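PDB 3DXO: uncharacterized SnoaL-like Protein from Agrobacterium tumefaciens str. C58, which is of unknown function but, as a SnoaL-like member of the NTF2 clan, may act as an isomerase. Local coordinates for residues H5-I8 with A9-L13; Q60-P63 with G64-F67. All coordinates share one frame; numbering follows the deposited sequence.

Interaction 1: residues H5-I8 with A9-L13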
# COMPACT_ATOMS: atom_id res chain seq x y z
N HIS B 5 3.16 -11.53 -9.57
CA HIS B 5 2.58 -11.00 -8.32
C HIS B 5 2.01 -12.08 -7.40
O HIS B 5 1.97 -11.90 -6.17
CB HIS B 5 1.50 -9.94 -8.57
CG HIS B 5 1.99 -8.75 -9.34
ND1 HIS B 5 2.99 -7.93 -8.89
CD2 HIS B 5 1.60 -8.25 -10.54
CE1 HIS B 5 3.22 -6.98 -9.78
NE2 HIS B 5 2.37 -7.14 -10.79
N LEU B 6 1.56 -13.19 -7.99
CA LEU B 6 1.01 -14.29 -7.19
C LEU B 6 2.17 -14.99 -6.48
O LEU B 6 2.12 -15.25 -5.25
CB LEU B 6 0.20 -15.26 -8.05
CG LEU B 6 -0.42 -16.45 -7.31
CD1 LEU B 6 -1.30 -16.00 -6.13
CD2 LEU B 6 -1.19 -17.35 -8.28
N THR B 7 3.23 -15.25 -7.25
CA THR B 7 4.43 -15.90 -6.72
C THR B 7 5.00 -15.10 -5.53
O THR B 7 5.34 -15.66 -4.48
CB THR B 7 5.51 -16.06 -7.82
OG1 THR B 7 4.96 -16.83 -8.90
CG2 THR B 7 6.77 -16.71 -7.28
N ILE B 8 5.06 -13.78 -5.69
CA ILE B 8 5.60 -12.94 -4.64
C ILE B 8 4.72 -13.05 -3.39
O ILE B 8 5.24 -13.25 -2.28
CB ILE B 8 5.77 -11.48 -5.13
CG1 ILE B 8 6.80 -11.45 -6.28
CG2 ILE B 8 6.21 -10.58 -3.99
CD1 ILE B 8 6.80 -10.17 -7.14
N ALA B 9 3.39 -12.99 -3.58
CA ALA B 9 2.46 -13.09 -2.45
C ALA B 9 2.65 -14.44 -1.76
O ALA B 9 2.78 -14.53 -0.52
CB ALA B 9 1.05 -12.90 -2.91
N GLN B 10 2.74 -15.50 -2.56
CA GLN B 10 2.92 -16.86 -2.02
C GLN B 10 4.21 -17.05 -1.30
O GLN B 10 4.21 -17.68 -0.28
CB GLN B 10 2.82 -17.91 -3.11
CG GLN B 10 1.42 -18.05 -3.66
CD GLN B 10 1.39 -18.82 -4.92
OE1 GLN B 10 2.38 -18.91 -5.63
NE2 GLN B 10 0.24 -19.38 -5.23
N THR B 11 5.31 -16.55 -1.86
CA THR B 11 6.65 -16.64 -1.24
C THR B 11 6.65 -15.87 0.08
O THR B 11 7.22 -16.33 1.08
CB THR B 11 7.73 -16.03 -2.17
OG1 THR B 11 7.83 -16.81 -3.36
CG2 THR B 11 9.07 -16.00 -1.48
N TYR B 12 6.00 -14.71 0.08
CA TYR B 12 5.91 -13.90 1.28
C TYR B 12 5.15 -14.68 2.39
O TYR B 12 5.68 -14.86 3.49
CB TYR B 12 5.26 -12.55 0.97
CG TYR B 12 4.96 -11.70 2.18
CD1 TYR B 12 3.79 -11.86 2.87
CD2 TYR B 12 5.87 -10.75 2.64
CE1 TYR B 12 3.51 -11.11 3.98
CE2 TYR B 12 5.61 -9.99 3.75
CZ TYR B 12 4.41 -10.17 4.41
OH TYR B 12 4.08 -9.43 5.53
N LEU B 13 3.94 -15.15 2.08
CA LEU B 13 3.13 -15.87 3.07
C LEU B 13 3.76 -17.19 3.52
O LEU B 13 3.59 -17.60 4.67
CB LEU B 13 1.71 -16.11 2.53
CG LEU B 13 0.78 -14.87 2.43
CD1 LEU B 13 -0.60 -15.22 1.80
CD2 LEU B 13 0.58 -14.18 3.79
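The first helix of this SnoaL-like fold, residues 3-17, carries the contact, with H5-I8 gripping A9-L13 one turn further on through i to i+4 bonds. The backbone N of A9, Q10, T11 and Y12 bonds to the O of H5, L6, T7 and I8 respectively, the bond from Q10 N to L6 O measuring 2.8 Å. T7 O takes two donors from one residue. T11 N reaches it at 2.8 Å, while T11 OG1 comes from above the carbonyl plane at 3.0 Å. That second bond is possible because T11 OG1 stands beside its own backbone N, anti to the carbonyl carbon (chi1 -65°), which points the hydroxyl back toward the preceding turn. T7 OG1 does the same one turn earlier, bonding to T3 O.

Between L6 and Q10 the side chains cross obliquely, and the amide end of Q10 lies against the isobutyl group, with Q10 NE2 3.7 Å from L6 CG. On the inner side L6 and A9 rest on P73, I8 touches T80 and L103, and H5 ND1 bonds to T80 OG1, which seats the helix against the sheet. Both threonine hydroxyls bond to a carbonyl one turn back, and at T7 O the hydroxyl adds a second bond to the one from the amide, which probably ties the T11 side chain to the helix backbone.

Interaction 2: residues Q60-P63 with G64-F67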
# COMPACT_ATOMS: atom_id res chain seq x y z
N GLN B 60 5.09 -16.71 18.02
CA GLN B 60 5.07 -17.17 19.40
C GLN B 60 3.89 -16.56 20.15
O GLN B 60 3.35 -17.19 21.05
CB GLN B 60 6.41 -16.94 20.11
CG GLN B 60 7.46 -17.86 19.48
CD GLN B 60 8.84 -17.88 20.13
OE1 GLN B 60 9.07 -17.31 21.20
NE2 GLN B 60 9.76 -18.56 19.48
N LYS B 61 3.46 -15.36 19.77
CA LYS B 61 2.29 -14.75 20.39
C LYS B 61 0.96 -15.27 19.81
O LYS B 61 -0.08 -15.14 20.45
CB LYS B 61 2.33 -13.25 20.24
CG LYS B 61 3.52 -12.62 20.93
CD LYS B 61 3.52 -11.10 20.70
CE LYS B 61 4.72 -10.42 21.29
NZ LYS B 61 4.62 -8.95 21.16
N PHE B 62 0.98 -15.84 18.62
CA PHE B 62 -0.23 -16.38 17.99
C PHE B 62 -0.00 -17.80 17.51
O PHE B 62 -0.12 -18.06 16.34
CB PHE B 62 -0.63 -15.51 16.80
CG PHE B 62 -1.22 -14.17 17.20
CD1 PHE B 62 -0.41 -13.12 17.58
CD2 PHE B 62 -2.63 -13.95 17.14
CE1 PHE B 62 -0.99 -11.85 17.92
CE2 PHE B 62 -3.22 -12.72 17.49
CZ PHE B 62 -2.41 -11.67 17.89
N PRO B 63 0.25 -18.72 18.44
CA PRO B 63 0.56 -20.10 18.07
C PRO B 63 -0.64 -20.81 17.44
O PRO B 63 -1.76 -20.64 17.90
CB PRO B 63 0.96 -20.74 19.42
CG PRO B 63 0.30 -19.94 20.44
CD PRO B 63 0.20 -18.54 19.90
N GLY B 64 -0.40 -21.58 16.39
CA GLY B 64 -1.44 -22.28 15.66
C GLY B 64 -2.14 -21.43 14.60
O GLY B 64 -2.85 -21.98 13.75
N TYR B 65 -1.96 -20.10 14.62
CA TYR B 65 -2.61 -19.25 13.62
C TYR B 65 -1.97 -19.39 12.24
O TYR B 65 -0.85 -19.83 12.12
CB TYR B 65 -2.64 -17.79 14.07
CG TYR B 65 -3.67 -17.53 15.18
CD1 TYR B 65 -3.41 -17.92 16.48
CD2 TYR B 65 -4.91 -16.95 14.91
CE1 TYR B 65 -4.34 -17.74 17.48
CE2 TYR B 65 -5.84 -16.75 15.92
CZ TYR B 65 -5.56 -17.15 17.20
OH TYR B 65 -6.46 -16.96 18.22
N ARG B 66 -2.73 -19.08 11.20
CA ARG B 66 -2.21 -19.17 9.85
C ARG B 66 -2.60 -17.92 9.08
O ARG B 66 -3.52 -17.23 9.45
CB ARG B 66 -2.83 -20.34 9.17
CG ARG B 66 -2.34 -21.66 9.62
CD ARG B 66 -3.38 -22.71 9.32
NE ARG B 66 -3.82 -22.56 7.94
CZ ARG B 66 -5.01 -22.92 7.48
NH1 ARG B 66 -5.94 -23.44 8.32
NH2 ARG B 66 -5.29 -22.73 6.18
N PHE B 67 -1.89 -17.66 7.99
CA PHE B 67 -2.15 -16.49 7.13
C PHE B 67 -2.50 -16.98 5.73
O PHE B 67 -1.63 -17.46 5.04
CB PHE B 67 -0.91 -15.58 7.13
CG PHE B 67 -0.39 -15.28 8.50
CD1 PHE B 67 0.53 -16.11 9.11
CD2 PHE B 67 -0.87 -14.20 9.20
CE1 PHE B 67 0.99 -15.86 10.39
CE2 PHE B 67 -0.41 -13.93 10.50
CZ PHE B 67 0.52 -14.76 11.09
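The rings of F62 and Y65 meet edge-to-face, F62 presenting its edge to one face of Y65, with planes at 83° and centroids 5.4 Å apart. F62 CD2 stands 4.0 Å above the plane of the Y65 ring, over its centre, and Y65 CD1 in turn lies at the edge of the F62 ring, close to its plane. The pair stands at the two ends of a type II beta turn, F62-P63-G64-Y65, which takes the chain from helix 47-61 into strand 66-76.

P63 and G64 hold the two central positions. The positive phi of G64 (84°) is what the third position of a type II turn calls for, and glycine adopts it readily. Y65 N closes the turn on F62 O at 3.2 Å. Both aromatic residues place CG beside the backbone N, anti to the carbonyl carbon, with chi1 of -73° in F62; from the two ends of the turn this turns the two side chains so that they cross.

Y65 also reaches beyond the turn, touching L86 on the neighbouring strand 79-87 as well as S88 and P89, so the pair sits between the exit from helix 47-61 and the end of strand 79-87, at the protein surface. Besides the ring contact, the F62 stem joins in, with its CB 3.7 Å from Y65 CD1.

From the N terminus, interaction 1 comes first, within helix 3-17, and is complete well before the chain reaches interaction 2 at the exit from helix 47-61; the two follow in series and neither encloses nor crosses the other. Each closes only a short piece of chain, one a run of helical turns, the other a single beta turn. Their centres are about 19 Å apart, yet the segments meet where L13 CD2 packs 3.9 Å from F67 CB. There the first helix lies against the start of strand 66-76, an outermost strand of the sheet within the chain, and F67 O accepts a hydrogen bond from N17 ND2. Helix 3-17 is thereby packed on the edge strand, which the turn of interaction 2 connects to helix 47-61.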